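Local coordinates for protein ferulic acid decarboxylase 1 (Candida dubliniensis, PDB 4ZAD) that probably catalyses the reversible decarboxylation of aromatic carboxylic acids such as ferulic, p-coumaric and cinnamic acid, using a prenylated-FMN cofactor, at residues A[215-220]-A[260-265]; A[434-439]-A[473-478]. All coordinates share one frame; numbering follows the deposited sequence.

Contact 1 of 2, residues A[215-220]-A[260-265]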
# COMPACT_ATOMS: atom_id res chain seq x y z
N PRO A 215 35.46 4.48 26.96
CA PRO A 215 35.04 5.86 26.89
C PRO A 215 33.92 6.10 25.87
O PRO A 215 33.96 5.54 24.75
CB PRO A 215 36.31 6.57 26.42
CG PRO A 215 37.38 5.78 26.96
CD PRO A 215 36.92 4.36 26.80
N PHE A 216 32.95 6.93 26.27
CA PHE A 216 31.88 7.36 25.40
C PHE A 216 31.53 8.82 25.60
O PHE A 216 31.71 9.36 26.67
CB PHE A 216 30.64 6.48 25.59
CG PHE A 216 29.71 6.94 26.67
CD1 PHE A 216 28.73 7.87 26.40
CD2 PHE A 216 29.81 6.43 27.94
CE1 PHE A 216 27.85 8.29 27.40
CE2 PHE A 216 28.95 6.86 28.95
CZ PHE A 216 27.96 7.77 28.67
N ALA A 217 31.01 9.44 24.54
CA ALA A 217 30.26 10.69 24.63
C ALA A 217 28.91 10.43 23.97
O ALA A 217 28.79 9.57 23.11
CB ALA A 217 30.98 11.87 23.96
N LEU A 218 27.90 11.13 24.44
CA LEU A 218 26.57 11.01 23.95
C LEU A 218 26.15 12.45 23.75
O LEU A 218 26.06 13.19 24.71
CB LEU A 218 25.67 10.34 24.99
CG LEU A 218 24.15 10.45 24.66
CD1 LEU A 218 23.82 9.73 23.28
CD2 LEU A 218 23.27 9.95 25.78
N CYS A 219 25.89 12.83 22.50
CA CYS A 219 25.81 14.24 22.09
C CYS A 219 24.42 14.56 21.60
O CYS A 219 23.91 13.87 20.72
CB CYS A 219 26.84 14.53 21.01
SG CYS A 219 28.58 14.08 21.44
N PHE A 220 23.78 15.58 22.17
CA PHE A 220 22.40 15.95 21.74
C PHE A 220 22.42 17.28 21.00
O PHE A 220 23.18 18.18 21.36
CB PHE A 220 21.45 16.04 22.93
CG PHE A 220 21.34 14.77 23.69
CD1 PHE A 220 20.54 13.76 23.23
CD2 PHE A 220 22.04 14.58 24.84
CE1 PHE A 220 20.46 12.57 23.91
CE2 PHE A 220 21.96 13.39 25.53
CZ PHE A 220 21.17 12.40 25.06
N ASN A 260 37.23 12.57 29.14
CA ASN A 260 38.00 11.62 28.35
C ASN A 260 38.60 12.36 27.17
O ASN A 260 38.42 13.57 27.09
CB ASN A 260 37.21 10.36 27.96
CG ASN A 260 35.92 10.65 27.21
OD1 ASN A 260 35.94 11.07 26.04
ND2 ASN A 260 34.77 10.38 27.88
N ASP A 261 39.35 11.66 26.30
CA ASP A 261 40.01 12.26 25.13
C ASP A 261 39.19 12.07 23.84
O ASP A 261 39.72 12.22 22.75
CB ASP A 261 41.42 11.66 24.90
CG ASP A 261 42.41 11.89 26.08
OD1 ASP A 261 42.27 12.86 26.85
OD2 ASP A 261 43.35 11.05 26.21
N LEU A 262 37.91 11.74 23.96
CA LEU A 262 37.06 11.75 22.78
C LEU A 262 36.80 13.21 22.34
O LEU A 262 36.78 14.14 23.15
CB LEU A 262 35.73 11.02 23.02
CG LEU A 262 35.74 9.53 23.44
CD1 LEU A 262 34.34 9.02 23.94
CD2 LEU A 262 36.24 8.67 22.34
N GLU A 263 36.61 13.38 21.03
CA GLU A 263 36.24 14.66 20.43
C GLU A 263 34.80 14.65 20.05
O GLU A 263 34.33 13.73 19.40
CB GLU A 263 37.06 14.91 19.17
CG GLU A 263 38.48 15.26 19.49
CD GLU A 263 39.37 15.29 18.28
OE1 GLU A 263 38.97 14.75 17.20
OE2 GLU A 263 40.49 15.86 18.44
N VAL A 264 34.11 15.71 20.39
CA VAL A 264 32.72 15.84 20.07
C VAL A 264 32.47 17.16 19.35
O VAL A 264 33.30 18.04 19.43
CB VAL A 264 31.93 15.75 21.35
CG1 VAL A 264 32.17 14.38 22.00
CG2 VAL A 264 32.31 16.90 22.30
N PRO A 265 31.36 17.27 18.61
CA PRO A 265 31.18 18.50 17.84
C PRO A 265 31.10 19.76 18.71
O PRO A 265 30.43 19.75 19.74
CB PRO A 265 29.86 18.28 17.09
CG PRO A 265 29.55 16.82 17.19
CD PRO A 265 30.26 16.31 18.41
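Val264 sets CG1 against two side chains of strand 214-220, meeting Ala217 CB at 3.4 Å and Cys219 SG at 3.6 Å. This is face-to-face packing of two layers in the split β-barrel typical of the central UbiD domain: the strand axes run nearly parallel (5°) but lie 8.3 Å apart, a spacing filled by side chains. The first torsion of Val264 (-62°) sets CG1 anti to the carbonyl carbon, where the branch reaches both neighbours. Small side chains suit Ala217 and Cys219 because Val264 CG1 lies directly against both. Pro265 CD adds a looser contact with the sulfur. Toward the N-terminal ends of both segments, Leu262 drops CD1 onto the backbone of strand 214-220, 3.3 Å from Phe216 C, and also brushes Pro215 CB at 4.0 Å. Packing there is tight.

Alternate residues of strand 214-220 face the other way: the Phe216 ring meets Tyr305 edge-to-face and also packs with Trp163. Backbone bonds to strands 162-166 and 270-277 hold the strand in its sheet. Pro265 also approaches Trp175, a residue of the prenylated-FMN site.

An Asx turn shapes the loop leading into strand 263-265, which itself pairs antiparallel with strand 253-256. Asn260 OD1 accepts from Leu262 N at 2.9 Å, in the carbonyl plane on a lone pair. Across the contact, ND2 makes a weak hydrogen bond to Phe216 O, 3.4 Å long and bent to 144°.

Contact 2 of 2, residues A[434-439]-A[473-478]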
# COMPACT_ATOMS: atom_id res chain seq x y z
N THR A 434 0.58 -7.38 -8.83
CA THR A 434 0.24 -7.82 -10.18
C THR A 434 1.37 -8.49 -10.95
O THR A 434 1.12 -9.08 -11.97
CB THR A 434 -0.38 -6.66 -11.06
OG1 THR A 434 0.54 -5.56 -11.22
CG2 THR A 434 -1.63 -6.16 -10.43
N ARG A 435 2.62 -8.40 -10.48
CA ARG A 435 3.75 -8.98 -11.23
C ARG A 435 4.52 -10.17 -10.60
O ARG A 435 5.52 -10.58 -11.13
CB ARG A 435 4.75 -7.88 -11.58
CG ARG A 435 4.10 -6.69 -12.24
CD ARG A 435 5.08 -5.71 -12.90
NE ARG A 435 4.34 -4.56 -13.39
CZ ARG A 435 4.88 -3.46 -13.90
NH1 ARG A 435 6.19 -3.37 -14.06
NH2 ARG A 435 4.07 -2.47 -14.32
N HIS A 436 4.08 -10.74 -9.48
CA HIS A 436 4.81 -11.88 -8.91
C HIS A 436 3.82 -12.92 -8.44
O HIS A 436 2.86 -12.59 -7.75
CB HIS A 436 5.72 -11.46 -7.74
CG HIS A 436 5.11 -11.62 -6.38
ND1 HIS A 436 4.45 -10.60 -5.74
CD2 HIS A 436 5.07 -12.68 -5.54
CE1 HIS A 436 4.03 -11.02 -4.55
NE2 HIS A 436 4.39 -12.28 -4.41
N THR A 437 4.06 -14.16 -8.83
CA THR A 437 3.31 -15.30 -8.30
C THR A 437 3.59 -15.50 -6.82
O THR A 437 4.70 -15.75 -6.44
CB THR A 437 3.71 -16.58 -9.01
OG1 THR A 437 3.41 -16.45 -10.39
CG2 THR A 437 2.93 -17.76 -8.47
N PRO A 438 2.55 -15.44 -5.99
CA PRO A 438 2.84 -15.75 -4.59
C PRO A 438 3.65 -17.00 -4.40
O PRO A 438 3.37 -18.04 -5.00
CB PRO A 438 1.44 -15.91 -3.99
CG PRO A 438 0.62 -14.94 -4.76
CD PRO A 438 1.16 -15.04 -6.19
N VAL A 439 4.68 -16.88 -3.57
CA VAL A 439 5.61 -17.96 -3.20
C VAL A 439 6.52 -18.39 -4.38
O VAL A 439 7.75 -18.42 -4.21
CB VAL A 439 4.90 -19.17 -2.50
CG1 VAL A 439 5.93 -20.21 -1.97
CG2 VAL A 439 4.00 -18.68 -1.31
N THR A 473 11.93 -11.02 -4.13
CA THR A 473 10.71 -11.22 -4.90
C THR A 473 10.83 -10.56 -6.22
O THR A 473 11.11 -9.38 -6.29
CB THR A 473 9.52 -10.62 -4.17
OG1 THR A 473 9.45 -11.17 -2.85
CG2 THR A 473 8.26 -10.95 -4.87
N THR A 474 10.63 -11.30 -7.30
CA THR A 474 10.85 -10.68 -8.61
C THR A 474 9.53 -10.30 -9.28
O THR A 474 8.66 -11.12 -9.50
CB THR A 474 11.84 -11.48 -9.52
OG1 THR A 474 11.30 -11.65 -10.86
CG2 THR A 474 12.25 -12.80 -8.89
N CYS A 475 9.39 -9.00 -9.55
CA CYS A 475 8.17 -8.45 -10.14
C CYS A 475 8.52 -7.94 -11.53
O CYS A 475 8.27 -6.80 -11.82
CB CYS A 475 7.63 -7.33 -9.28
SG CYS A 475 7.13 -7.82 -7.56
N ILE A 476 9.07 -8.82 -12.38
CA ILE A 476 9.53 -8.53 -13.75
C ILE A 476 9.13 -9.74 -14.58
O ILE A 476 9.49 -10.87 -14.30
CB ILE A 476 11.04 -8.37 -13.80
CG1 ILE A 476 11.50 -7.42 -12.70
CG2 ILE A 476 11.54 -7.84 -15.13
CD1 ILE A 476 13.01 -7.20 -12.67
N PHE A 477 8.34 -9.52 -15.60
CA PHE A 477 7.76 -10.64 -16.34
C PHE A 477 8.81 -11.47 -17.06
O PHE A 477 9.79 -10.93 -17.55
CB PHE A 477 6.79 -10.09 -17.34
CG PHE A 477 5.63 -9.37 -16.72
CD1 PHE A 477 4.77 -10.02 -15.86
CD2 PHE A 477 5.38 -8.02 -17.05
CE1 PHE A 477 3.69 -9.36 -15.34
CE2 PHE A 477 4.31 -7.34 -16.53
CZ PHE A 477 3.47 -7.99 -15.69
N PRO A 478 8.62 -12.78 -17.15
CA PRO A 478 9.66 -13.58 -17.80
C PRO A 478 10.23 -12.98 -19.06
O PRO A 478 11.45 -12.97 -19.20
CB PRO A 478 8.94 -14.88 -18.10
CG PRO A 478 8.02 -15.05 -16.94
CD PRO A 478 7.59 -13.63 -16.55
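The guanidinium of Arg435, whose side chain runs past Phe477, is gripped from several sides: NH2 forms a salt bridge with Asp419 OD2, and NE hydrogen-bonds Tyr293 OH of the second subunit. Trp430 adds a cation-pi contact. An extended chain from CG to NE carries the charge to these partners while its methylenes pack on the ring, CG lying 3.7 Å from Phe477 CZ. CD also lies 3.5 Å from the carbonyl oxygen of Cys475. The Arg435 and Phe477 side chains cross at about a right angle, with guanidinium and ring planes 30° apart.

The backbones also come close. Arg435 O receives a CA-H...O contact from Cys475 CA at 3.5 Å, nearly straight at 159°, though no conventional hydrogen bond joins the segments.

Beyond it, Thr473 lays CG2 over one face of the His436 ring, 3.7 Å from the centroid, a CH-pi contact. Threonine suits this place because CG2, anti to the backbone N, meets the ring while OG1 bonds Glu412. His436 ND1 is held by Tyr432 O, which helps fix the ring.

The turn between helix 425-434 and strand 442-445, the antiparallel neighbour of strand 470-475, thus packs on that strand's C-terminal end in the mixed sheet of the C-terminal UbiD domain, at the dimer interface.

Overall arrangement
The two contacts are both buried but belong to different parts of the chain: contact 1 to the flavin-binding central domain and contact 2 to the C-terminal domain. Their centres lie 48 Å apart on opposite sides of the chain's centre, and they share no element. Contact 1 joins strand to strand through mainly aliphatic side chains, with a single weak amide bond across, and no other subunit touches it; its Pro265 end reaches Trp175, a residue of the cofactor site. Contact 2 lies away from the annotated sites. It sets the turn after a helix against the end of a strand, mixing aromatic and apolar packing with an arginine whose polar bonds lead outward, one of them into the second subunit.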